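Local coordinates for protein Phthiocerol/phenolphthiocerol synthesis polyketide synthase type I PpsC (Mycobacterium tuberculosis, PDB 5NJI) that serves in building phthiocerol lipids as a modular polyketide synthase, whose dehydratase domain probably removes water from beta-hydroxyacyl intermediates to give enoyl products, at residues 74-79 / 110-115. The protein carries 1 engineered substitution. Numbering follows the deposited sequence.
Sequences AEIALA and TVLVTT
In one half of the double hot-dog fold of this polyketide synthase dehydratase domain, a helix is wrapped by a curved antiparallel sheet, and here helix 70-84 meets strand 110-118 of that wrapping through one side chain, Ile76. Its CB points toward the strand, where Leu112 and Thr114 face the helix from the same side of the sheet. The two branches of Ile76 divide the work. With CG1 anti to the carbonyl carbon (chi1 -69°) and the chain extended beyond it, CD1 becomes the far end of the isoleucine and meets Leu112 CD2 at 3.5 Å, methyl against methyl. The other branch, CG2, lies anti to the backbone N and turns to Thr114, where the two side chains run at a slant to each other.

No hydrogen bond links the segments, and the summed buried surface is modest, 122 Å². The backbones stay well apart, Ile76 CA and Thr114 CA being 8.1 Å from each other, so side chains alone bridge the gap. Ile127 of strand 122-130 touches both Ile76 and Leu112, extending the apolar patch to the next strand, while Leu50 and Leu104 also pack on Leu112. All three touching residues are buried, so this is interior packing; the bound dodecenoyl-CoA is about 11 Å from the Leu112 side chain. At Thr114 both branches face the isoleucine methyl: CG2 of Ile76 lies 3.6 Å from Thr114 OG1 and 4.0 Å from Thr114 CG2.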
loop_
_atom_site.group_PDB
_atom_site.type_symbol
_atom_site.label_atom_id
_atom_site.label_comp_id
_atom_site.label_asym_id
_atom_site.label_seq_id
_atom_site.Cartn_x
_atom_site.Cartn_y
_atom_site.Cartn_z
ATOM N N ALA A 74 3.104 2.020 4.049
ATOM C CA ALA A 74 2.676 3.374 3.717
ATOM C C ALA A 74 1.758 3.936 4.787
ATOM O O ALA A 74 1.929 5.077 5.227
ATOM C CB ALA A 74 1.977 3.380 2.357
ATOM N N GLU A 75 0.784 3.138 5.246
ATOM C CA GLU A 75 -0.090 3.595 6.319
ATOM C C GLU A 75 0.692 3.850 7.610
ATOM O O GLU A 75 0.440 4.827 8.325
ATOM C CB GLU A 75 -1.202 2.574 6.528
ATOM C CG GLU A 75 -1.982 2.760 7.826
ATOM C CD GLU A 75 -2.581 4.158 7.970
ATOM O OE1 GLU A 75 -2.663 4.910 6.977
ATOM O OE2 GLU A 75 -2.977 4.516 9.093
ATOM N N ILE A 76 1.631 2.971 7.946
ATOM C CA ILE A 76 2.387 3.171 9.173
ATOM C C ILE A 76 3.159 4.480 9.127
ATOM O O ILE A 76 3.203 5.217 10.115
ATOM C CB ILE A 76 3.317 1.972 9.422
ATOM C CG1 ILE A 76 2.475 0.749 9.780
ATOM C CG2 ILE A 76 4.318 2.267 10.511
ATOM C CD1 ILE A 76 3.204 -0.575 9.596
ATOM N N ALA A 77 3.783 4.786 7.993
ATOM C CA ALA A 77 4.529 6.038 7.890
ATOM C C ALA A 77 3.610 7.251 8.034
ATOM O O ALA A 77 3.940 8.206 8.749
ATOM C CB ALA A 77 5.289 6.084 6.568
ATOM N N LEU A 78 2.458 7.242 7.356
ATOM C CA LEU A 78 1.522 8.363 7.471
ATOM C C LEU A 78 0.961 8.487 8.875
ATOM O O LEU A 78 0.828 9.598 9.400
ATOM C CB LEU A 78 0.383 8.214 6.458
ATOM C CG LEU A 78 0.850 8.327 5.019
ATOM C CD1 LEU A 78 -0.303 7.906 4.155
ATOM C CD2 LEU A 78 1.278 9.745 4.668
ATOM N N ALA A 79 0.645 7.358 9.514
ATOM C CA ALA A 79 0.134 7.401 10.870
ATOM C C ALA A 79 1.191 7.898 11.846
ATOM O O ALA A 79 0.849 8.566 12.825
ATOM C CB ALA A 79 -0.354 6.019 11.301
ATOM N N THR A 110 5.419 -11.252 16.720
ATOM C CA THR A 110 6.156 -10.229 15.986
ATOM C C THR A 110 5.958 -8.858 16.623
ATOM O O THR A 110 4.846 -8.484 16.997
ATOM C CB THR A 110 5.699 -10.206 14.525
ATOM O OG1 THR A 110 6.127 -11.411 13.877
ATOM C CG2 THR A 110 6.331 -9.045 13.758
ATOM N N VAL A 111 7.053 -8.112 16.772
ATOM C CA VAL A 111 6.995 -6.761 17.321
ATOM C C VAL A 111 7.567 -5.813 16.283
ATOM O O VAL A 111 8.751 -5.906 15.920
ATOM C CB VAL A 111 7.729 -6.635 18.663
ATOM C CG1 VAL A 111 7.692 -5.180 19.141
ATOM C CG2 VAL A 111 7.049 -7.552 19.665
ATOM N N LEU A 112 6.724 -4.903 15.807
ATOM C CA LEU A 112 7.096 -3.944 14.787
ATOM C C LEU A 112 7.518 -2.667 15.489
ATOM O O LEU A 112 6.784 -2.166 16.340
ATOM C CB LEU A 112 5.923 -3.677 13.847
ATOM C CG LEU A 112 6.266 -3.006 12.526
ATOM C CD1 LEU A 112 7.071 -3.951 11.686
ATOM C CD2 LEU A 112 5.013 -2.628 11.789
ATOM N N VAL A 113 8.701 -2.160 15.148
ATOM C CA VAL A 113 9.296 -1.011 15.813
ATOM C C VAL A 113 9.479 0.084 14.773
ATOM O O VAL A 113 10.239 -0.089 13.818
ATOM C CB VAL A 113 10.635 -1.374 16.476
ATOM C CG1 VAL A 113 11.217 -0.168 17.225
ATOM C CG2 VAL A 113 10.437 -2.573 17.414
ATOM N N THR A 114 8.806 1.210 14.976
ATOM C CA THR A 114 8.839 2.330 14.042
ATOM C C THR A 114 9.520 3.528 14.696
ATOM O O THR A 114 9.353 3.770 15.896
ATOM C CB THR A 114 7.412 2.698 13.614
ATOM O OG1 THR A 114 6.791 1.549 13.033
ATOM C CG2 THR A 114 7.376 3.837 12.609
ATOM N N THR A 115 10.347 4.233 13.935
ATOM C CA THR A 115 10.941 5.478 14.408
ATOM C C THR A 115 10.650 6.609 13.440
ATOM O O THR A 115 10.471 6.398 12.239
ATOM C CB THR A 115 12.450 5.384 14.587
ATOM O OG1 THR A 115 13.075 4.981 13.361
ATOM C CG2 THR A 115 12.822 4.415 15.716
#